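Local coordinates for leucine aminopeptidase 1, chloroplastic (Solanum lycopersicum, PDB 5D8N), which removes N-terminal amino acids, preferably leucine, from peptides as a metal-dependent homohexameric aminopeptidase and also acts as a protein-folding chaperone, at residues Pro28-Asp36 / Ile199-Glu207; Pro118-Ala129 / Ala161-Ser170. The protein carries 1 engineered substitution. All coordinates share one frame; numbering follows the deposited sequence. Where two conformers were deposited one is given.

Interaction 1: residues Pro28-Asp36 / Ile199-Glu207; sequences PKISIGAKD and IERKIKYAE. With MG (magnesium ion), chain G.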
loop_
_atom_site.group_PDB
_atom_site.type_symbol
_atom_site.label_atom_id
_atom_site.label_comp_id
_atom_site.label_asym_id
_atom_site.label_seq_id
_atom_site.Cartn_x
_atom_site.Cartn_y
_atom_site.Cartn_z
ATOM N N PRO A 28 12.225 38.005 27.673
ATOM C CA PRO A 28 12.299 39.455 27.872
ATOM C C PRO A 28 11.894 40.206 26.598
ATOM O O PRO A 28 11.932 39.662 25.491
ATOM C CB PRO A 28 13.780 39.673 28.192
ATOM C CG PRO A 28 14.474 38.622 27.391
ATOM C CD PRO A 28 13.558 37.424 27.408
ATOM N N LYS A 29 11.341 41.397 26.768
ATOM C CA LYS A 29 11.270 42.329 25.656
ATOM C C LYS A 29 12.677 42.847 25.378
ATOM O O LYS A 29 13.275 43.504 26.221
ATOM C CB LYS A 29 10.365 43.512 26.006
ATOM C CG LYS A 29 10.123 44.456 24.837
ATOM C CD LYS A 29 9.228 43.809 23.786
ATOM C CE LYS A 29 7.929 43.303 24.408
ATOM N NZ LYS A 29 7.467 42.012 23.835
ATOM N N ILE A 30 13.159 42.648 24.163
ATOM C CA ILE A 30 14.446 43.166 23.780
ATOM C C ILE A 30 14.302 44.669 23.618
ATOM O O ILE A 30 13.310 45.152 23.073
ATOM C CB ILE A 30 14.923 42.507 22.471
ATOM C CG1 ILE A 30 15.080 40.999 22.695
ATOM C CG2 ILE A 30 16.245 43.085 22.029
ATOM C CD1 ILE A 30 15.055 40.187 21.411
ATOM N N SER A 31 15.261 45.410 24.165
ATOM C CA SER A 31 15.308 46.846 23.980
ATOM C C SER A 31 16.081 47.154 22.705
ATOM O O SER A 31 17.277 46.874 22.612
ATOM C CB SER A 31 15.986 47.502 25.195
ATOM O OG SER A 31 16.070 48.907 25.033
ATOM N N ILE A 32 15.391 47.685 21.701
ATOM C CA ILE A 32 16.014 47.906 20.388
ATOM C C ILE A 32 16.073 49.399 20.098
ATOM O O ILE A 32 15.079 50.115 20.212
ATOM C CB ILE A 32 15.205 47.236 19.258
ATOM C CG1 ILE A 32 15.030 45.767 19.571
ATOM C CG2 ILE A 32 15.903 47.442 17.924
ATOM C CD1 ILE A 32 14.274 45.013 18.509
ATOM N N GLY A 33 17.237 49.861 19.674
ATOM C CA GLY A 33 17.386 51.261 19.325
ATOM C C GLY A 33 18.410 51.438 18.238
ATOM O O GLY A 33 19.303 50.593 18.054
ATOM N N ALA A 34 18.226 52.505 17.467
ATOM C CA ALA A 34 19.197 52.886 16.454
ATOM C C ALA A 34 20.108 53.967 17.037
ATOM O O ALA A 34 19.608 54.843 17.742
ATOM C CB ALA A 34 18.481 53.406 15.227
ATOM N N LYS A 35 21.421 53.729 16.981
ATOM C CA LYS A 35 22.429 54.588 17.624
ATOM C C LYS A 35 23.382 55.137 16.578
ATOM O O LYS A 35 23.620 54.488 15.559
ATOM C CB LYS A 35 23.280 53.849 18.667
ATOM C CG LYS A 35 22.538 52.981 19.660
ATOM C CD LYS A 35 21.720 53.813 20.627
ATOM C CE LYS A 35 21.097 52.940 21.704
ATOM N NZ LYS A 35 20.098 53.708 22.499
ATOM N N ASP A 36 23.997 56.276 16.889
ATOM C CA ASP A 36 24.972 56.908 15.988
ATOM C C ASP A 36 26.410 56.565 16.387
ATOM O O ASP A 36 27.358 57.043 15.773
ATOM C CB ASP A 36 24.772 58.434 15.884
ATOM C CG ASP A 36 24.876 59.153 17.223
ATOM O OD1 ASP A 36 25.382 58.577 18.215
ATOM O OD2 ASP A 36 24.458 60.335 17.271
ATOM N N ILE A 199 13.412 56.389 12.025
ATOM C CA ILE A 199 13.968 55.040 12.072
ATOM C C ILE A 199 13.454 54.313 13.305
ATOM O O ILE A 199 13.027 53.168 13.201
ATOM C CB ILE A 199 15.508 55.031 12.027
ATOM C CG1 ILE A 199 16.000 53.591 11.821
ATOM C CG2 ILE A 199 16.108 55.642 13.283
ATOM C CD1 ILE A 199 17.468 53.478 11.481
ATOM N N GLU A 200 13.186 55.064 14.363
ATOM C CA GLU A 200 12.556 54.501 15.545
ATOM C C GLU A 200 11.096 54.092 15.351
ATOM O O GLU A 200 10.683 53.042 15.872
ATOM C CB GLU A 200 12.694 55.418 16.758
ATOM C CG GLU A 200 14.133 55.600 17.229
ATOM C CD GLU A 200 14.833 54.319 17.685
ATOM O OE1 GLU A 200 14.174 53.377 18.194
ATOM O OE2 GLU A 200 16.080 54.379 17.802
ATOM N N ARG A 201 10.341 54.868 14.575
ATOM C CA ARG A 201 8.977 54.489 14.201
ATOM C C ARG A 201 8.972 53.181 13.406
ATOM O O ARG A 201 8.073 52.349 13.552
ATOM C CB ARG A 201 8.252 55.580 13.400
ATOM C CG ARG A 201 7.748 56.733 14.268
ATOM C CD ARG A 201 6.763 57.651 13.537
ATOM N NE ARG A 201 7.362 58.349 12.395
ATOM C CZ ARG A 201 8.041 59.493 12.484
ATOM N NH1 ARG A 201 8.267 60.049 13.672
ATOM N NH2 ARG A 201 8.569 60.028 11.393
ATOM N N LYS A 202 9.927 53.043 12.502
ATOM C CA LYS A 202 9.962 51.872 11.649
ATOM C C LYS A 202 10.334 50.622 12.454
ATOM O O LYS A 202 9.783 49.540 12.244
ATOM C CB LYS A 202 10.962 52.091 10.522
ATOM C CG LYS A 202 10.795 51.100 9.376
ATOM C CD LYS A 202 9.611 51.413 8.472
ATOM C CE LYS A 202 9.366 50.266 7.497
ATOM N NZ LYS A 202 8.194 50.502 6.602
ATOM N N ILE A 203 11.238 50.787 13.405
ATOM C CA ILE A 203 11.625 49.710 14.283
ATOM C C ILE A 203 10.417 49.294 15.113
ATOM O O ILE A 203 10.208 48.104 15.333
ATOM C CB ILE A 203 12.828 50.088 15.169
ATOM C CG1 ILE A 203 14.103 50.149 14.323
ATOM C CG2 ILE A 203 13.015 49.124 16.333
ATOM C CD1 ILE A 203 15.258 50.829 15.030
ATOM N N LYS A 204 9.661 50.271 15.594
ATOM C CA LYS A 204 8.499 50.013 16.417
ATOM C C LYS A 204 7.446 49.226 15.603
ATOM O O LYS A 204 6.763 48.332 16.129
ATOM C CB LYS A 204 7.941 51.342 16.912
ATOM C CG LYS A 204 7.129 51.251 18.183
ATOM C CD LYS A 204 7.965 51.024 19.426
ATOM C CE LYS A 204 7.254 51.575 20.654
ATOM N NZ LYS A 204 5.832 51.129 20.796
ATOM N N TYR A 205 7.239 49.642 14.360
ATOM C CA TYR A 205 6.336 48.943 13.457
ATOM C C TYR A 205 6.753 47.479 13.381
ATOM O O TYR A 205 5.909 46.593 13.528
ATOM C CB TYR A 205 6.340 49.587 12.062
ATOM C CG TYR A 205 5.722 48.756 10.941
ATOM C CD1 TYR A 205 4.343 48.640 10.784
ATOM C CD2 TYR A 205 6.515 48.190 9.968
ATOM C CE1 TYR A 205 3.789 47.843 9.786
ATOM C CE2 TYR A 205 5.967 47.465 8.923
ATOM C CZ TYR A 205 4.611 47.259 8.860
ATOM O OH TYR A 205 4.077 46.526 7.813
ATOM N N ALA A 206 8.044 47.244 13.162
ATOM C CA ALA A 206 8.565 45.884 13.030
ATOM C C ALA A 206 8.275 45.112 14.312
ATOM O O ALA A 206 7.871 43.941 14.276
ATOM C CB ALA A 206 10.063 45.886 12.749
ATOM N N GLU A 207 8.492 45.765 15.448
ATOM C CA GLU A 207 8.215 45.128 16.726
ATOM C C GLU A 207 6.739 44.748 16.851
ATOM O O GLU A 207 6.439 43.695 17.395
ATOM C CB GLU A 207 8.665 45.983 17.922
ATOM C CG GLU A 207 10.173 46.100 18.034
ATOM C CD GLU A 207 10.627 47.124 19.068
ATOM O OE1 GLU A 207 10.064 48.231 19.085
ATOM O OE2 GLU A 207 11.529 46.826 19.878
HETATM MG MG MG G . 12.954 50.356 21.268
HETATM O O HOH W 1 12.507 48.310 21.900
HETATM O O HOH W 2 11.590 44.548 21.029
HETATM O O HOH W 3 14.158 50.512 22.999
HETATM O O HOH W 4 17.476 56.653 17.295
HETATM O O HOH W 5 11.792 50.310 19.814
HETATM O O HOH W 6 11.467 51.425 22.644
HETATM O O HOH W 7 13.879 52.563 20.391
#
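Edge strand 31-35 of the six-stranded sheet in the macro-like N-terminal domain packs on the start of helix 197-221, with Ile32 and Ala34 facing Ile199, Glu200, Ile203 and Glu207. The two run nearly antiparallel, 153° between the short axes. In the apolar layer Ile32 CG2 meets Ile203 CG2 at 3.7 Å, and Ala34 CB rests 3.8 Å from Ile199 CG2. Beside it, Glu200 reaches the strand backbone: a bend at chi2 (-62°) brings the carboxylate round, and Ala34 N donates to Glu200 OE2 at 2.9 Å in a nearly straight bond, on the syn side but 31° out of the carboxylate plane. Water 4 joins the same OE2 to Ala34 O. With an alanine here, Ala34 N would probably lose its acceptor, and water 4 its link from the helix to Ala34 O. Glu207, extended beyond CG, works through water instead: its OE2 takes a bond from water 2, which also donates to Ile30 O, and one from water 1, which accepts from Ile32 N. A magnesium ion sits here, bound by Ile32 O at 2.4 Å and otherwise by waters, among them water 1 and water 5; the latter donates to Glu207 OE1, which makes Glu207 a second-shell ligand. On the sheet side, Ser31, Gly33 and Lys35 pair with strand 187-191, while Lys202 and Ala206 of the helix lean on helix 152-170.

Interaction 2: residues Pro118-Ala129 / Ala161-Ser170; sequences PTSYHSLGQAAA and AIATGVVLGS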
loop_
_atom_site.group_PDB
_atom_site.type_symbol
_atom_site.label_atom_id
_atom_site.label_comp_id
_atom_site.label_asym_id
_atom_site.label_seq_id
_atom_site.Cartn_x
_atom_site.Cartn_y
_atom_site.Cartn_z
ATOM N N PRO A 118 13.365 42.557 1.994
ATOM C CA PRO A 118 13.980 42.558 3.318
ATOM C C PRO A 118 14.688 41.259 3.684
ATOM O O PRO A 118 15.207 41.136 4.798
ATOM C CB PRO A 118 12.789 42.821 4.243
ATOM C CG PRO A 118 11.639 42.162 3.535
ATOM C CD PRO A 118 11.903 42.364 2.063
ATOM N N THR A 119 14.563 40.252 2.830
ATOM C CA THR A 119 14.896 38.891 3.254
ATOM C C THR A 119 16.352 38.767 3.714
ATOM O O THR A 119 16.630 38.147 4.748
ATOM C CB THR A 119 14.549 37.853 2.157
ATOM O OG1 THR A 119 13.119 37.737 2.062
ATOM C CG2 THR A 119 15.096 36.435 2.519
ATOM N N SER A 120 17.256 39.465 3.029
ATOM C CA SER A 120 18.673 39.418 3.365
ATOM C C SER A 120 18.879 39.953 4.767
ATOM O O SER A 120 19.737 39.453 5.491
ATOM C CB SER A 120 19.512 40.246 2.399
ATOM O OG SER A 120 19.348 39.744 1.090
ATOM N N TYR A 121 18.160 41.025 5.091
ATOM C CA TYR A 121 18.358 41.689 6.374
ATOM C C TYR A 121 17.617 40.979 7.507
ATOM O O TYR A 121 18.189 40.840 8.598
ATOM C CB TYR A 121 17.938 43.151 6.298
ATOM C CG TYR A 121 18.708 43.913 5.250
ATOM C CD1 TYR A 121 20.101 43.924 5.269
ATOM C CD2 TYR A 121 18.062 44.380 4.110
ATOM C CE1 TYR A 121 20.837 44.547 4.276
ATOM C CE2 TYR A 121 18.783 45.012 3.109
ATOM C CZ TYR A 121 20.166 45.083 3.202
ATOM O OH TYR A 121 20.915 45.686 2.225
ATOM N N HIS A 122 16.481 40.348 7.185
ATOM C CA HIS A 122 15.900 39.350 8.078
ATOM C C HIS A 122 16.900 38.253 8.431
ATOM O O HIS A 122 17.063 37.918 9.607
ATOM C CB HIS A 122 14.693 38.673 7.457
ATOM C CG HIS A 122 13.529 39.590 7.288
ATOM N ND1 HIS A 122 12.494 39.320 6.425
ATOM C CD2 HIS A 122 13.197 40.726 7.933
ATOM C CE1 HIS A 122 11.550 40.234 6.568
ATOM N NE2 HIS A 122 11.970 41.117 7.456
ATOM N N SER A 123 17.565 37.692 7.427
ATOM C CA SER A 123 18.552 36.639 7.679
ATOM C C SER A 123 19.690 37.142 8.560
ATOM O O SER A 123 20.223 36.392 9.376
ATOM C CB SER A 123 19.114 36.088 6.356
ATOM O OG SER A 123 18.078 35.381 5.703
ATOM N N LEU A 124 20.187 38.331 8.229
ATOM C CA LEU A 124 21.264 38.932 8.997
ATOM C C LEU A 124 20.842 38.979 10.455
ATOM O O LEU A 124 21.580 38.547 11.332
ATOM C CB LEU A 124 21.607 40.330 8.488
ATOM C CG LEU A 124 22.607 41.117 9.329
ATOM C CD1 LEU A 124 23.927 40.372 9.453
ATOM C CD2 LEU A 124 22.867 42.478 8.717
ATOM N N GLY A 125 19.653 39.487 10.727
ATOM C CA GLY A 125 19.159 39.535 12.093
ATOM C C GLY A 125 19.083 38.151 12.730
ATOM O O GLY A 125 19.380 38.022 13.931
ATOM N N GLN A 126 18.499 37.184 12.007
ATOM C CA GLN A 126 18.414 35.818 12.490
ATOM C C GLN A 126 19.808 35.307 12.846
ATOM O O GLN A 126 19.978 34.624 13.852
ATOM C CB GLN A 126 17.777 34.882 11.445
ATOM C CG GLN A 126 16.300 35.147 11.176
ATOM C CD GLN A 126 15.754 34.510 9.893
ATOM O OE1 GLN A 126 16.359 33.619 9.283
ATOM N NE2 GLN A 126 14.614 35.022 9.447
ATOM N N ALA A 127 20.800 35.576 11.999
ATOM C CA ALA A 127 22.156 35.065 12.255
ATOM C C ALA A 127 22.720 35.729 13.511
ATOM O O ALA A 127 23.458 35.107 14.265
ATOM C CB ALA A 127 23.071 35.305 11.060
ATOM N N ALA A 128 22.419 37.013 13.708
ATOM C CA ALA A 128 22.879 37.718 14.897
ATOM C C ALA A 128 22.231 37.158 16.155
ATOM O O ALA A 128 22.914 36.945 17.156
ATOM C CB ALA A 128 22.593 39.196 14.784
ATOM N N ALA A 129 20.957 36.791 16.072
ATOM C CA ALA A 129 20.269 36.170 17.204
ATOM C C ALA A 129 20.839 34.800 17.552
ATOM O O ALA A 129 20.975 34.440 18.720
ATOM C CB ALA A 129 18.793 36.017 16.890
ATOM N N ALA A 161 14.135 45.506 9.262
ATOM C CA ALA A 161 14.267 44.112 8.869
ATOM C C ALA A 161 15.314 43.377 9.708
ATOM O O ALA A 161 15.072 42.248 10.133
ATOM C CB ALA A 161 14.631 44.003 7.390
ATOM N N ILE A 162 16.410 44.045 10.051
ATOM C CA ILE A 162 17.390 43.491 10.988
ATOM C C ILE A 162 16.737 43.232 12.351
ATOM O O ILE A 162 16.884 42.147 12.929
ATOM C CB ILE A 162 18.592 44.420 11.152
ATOM C CG1 ILE A 162 19.491 44.375 9.912
ATOM C CG2 ILE A 162 19.410 44.074 12.392
ATOM C CD1 ILE A 162 20.467 45.543 9.807
ATOM N N ALA A 163 15.969 44.214 12.829
ATOM C CA ALA A 163 15.275 44.108 14.095
ATOM C C ALA A 163 14.342 42.911 14.086
ATOM O O ALA A 163 14.292 42.160 15.051
ATOM C CB ALA A 163 14.491 45.389 14.390
ATOM N N THR A 164 13.564 42.776 13.020
ATOM C CA THR A 164 12.636 41.658 12.847
ATOM C C THR A 164 13.397 40.331 12.941
ATOM O O THR A 164 13.014 39.420 13.692
ATOM C CB THR A 164 11.924 41.773 11.485
ATOM O OG1 THR A 164 11.082 42.940 11.467
ATOM C CG2 THR A 164 11.131 40.559 11.193
ATOM N N GLY A 165 14.523 40.242 12.251
ATOM C CA GLY A 165 15.299 38.990 12.262
ATOM C C GLY A 165 15.812 38.641 13.652
ATOM O O GLY A 165 15.816 37.487 14.063
ATOM N N VAL A 166 16.251 39.654 14.389
ATOM C CA VAL A 166 16.758 39.416 15.747
ATOM C C VAL A 166 15.611 38.957 16.675
ATOM O O VAL A 166 15.805 38.058 17.468
ATOM C CB VAL A 166 17.441 40.656 16.318
ATOM C CG1 VAL A 166 17.792 40.451 17.787
ATOM C CG2 VAL A 166 18.692 40.961 15.512
ATOM N N VAL A 167 14.460 39.635 16.606
ATOM C CA VAL A 167 13.355 39.364 17.512
ATOM C C VAL A 167 12.798 37.972 17.230
ATOM O O VAL A 167 12.696 37.145 18.123
ATOM C CB VAL A 167 12.237 40.430 17.391
ATOM C CG1 VAL A 167 11.005 40.040 18.202
ATOM C CG2 VAL A 167 12.716 41.778 17.907
ATOM N N LEU A 168 12.553 37.678 15.958
ATOM C CA LEU A 168 11.977 36.398 15.613
ATOM C C LEU A 168 13.007 35.289 15.787
ATOM O O LEU A 168 12.670 34.213 16.223
ATOM C CB LEU A 168 11.497 36.412 14.162
ATOM C CG LEU A 168 10.367 37.382 13.892
ATOM C CD1 LEU A 168 9.939 37.229 12.419
ATOM C CD2 LEU A 168 9.225 37.077 14.832
ATOM N N GLY A 169 14.282 35.590 15.549
ATOM C CA GLY A 169 15.335 34.608 15.695
ATOM C C GLY A 169 15.615 34.266 17.141
ATOM O O GLY A 169 16.066 33.156 17.410
ATOM N N SER A 170 15.273 35.165 18.063
ATOM C CA SER A 170 15.481 34.932 19.493
ATOM C C SER A 170 14.331 34.208 20.157
ATOM O O SER A 170 14.460 33.804 21.308
ATOM C CB SER A 170 15.661 36.263 20.237
ATOM O OG SER A 170 16.830 36.895 19.745
HETATM O O HOH W 8 18.133 32.783 14.659
HETATM O O HOH W 9 19.106 35.485 20.528
#
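Backbone meets backbone where Gly125 and Gly165 face each other, their CA atoms 3.9 Å apart and the short helix axes 6.4 Å apart at a crossing of -43°. A CB on either glycine would run into the opposite helix. At this distance CA-H...O contacts form in both directions: Gly165 CA lies 3.4 Å from His122 O, and Gly125 CA lies 3.6 Å from Ile162 O. Val166 CG2, turned beside its own backbone N, lays a methyl on Gly125 O at 3.4 Å. Apolar packing flanks the crossing. Ala161 CB touches Tyr121 CB at 3.6 Å and Pro118 CB a little farther off, and Leu124 and Ile162 lie side by side with their CD2 and CD1 ends in contact. Ala129 is a knob in the hole formed by Gly165, Val166, Gly169 and Ser170. At the edge of the His122 ring, Ala161 O lies in plane, 3.3 Å from His122 CD2. Polar links are few. Ser170 OG turns back to donate to Val166 O at 2.8 Å, and water 9 joins the same OG to Ala129 O. Leu124, Ala128 and Ile162 also reach strand 139-144, placing both helices against the sheet. Small residues four apart on both helices, Gly125 and Ala129 on one and Ala161, Gly165 and Gly169 on the other, together with the CA-H...O contacts, make this a GxxxG-like helix crossing within the N-terminal domain.

Overall arrangement
The centres of interactions 1 and 2 are 13 Å apart, and both belong to the helix-flanked six-stranded sheet of the N-terminal part of the chain. Along the sequence the helix pair 118-129 / 161-170 is nested inside the loop that 28-36 and 199-207 close. Helix 152-170 is the common element: Val167 and Ala163 receive the CD1 of Ile32, and Thr164 OG1 lies 3.4 Å from Ala206 CB. Helices 119-134, 152-170 and 197-221 thus pack in succession, with strands 31-35 and 139-144 touching them. The contacts tie segments from residue 28 to 207 into one N-terminal body. Both lie away from the catalytic domain's magnesium sites, from which the ion at Ile32 O is separate.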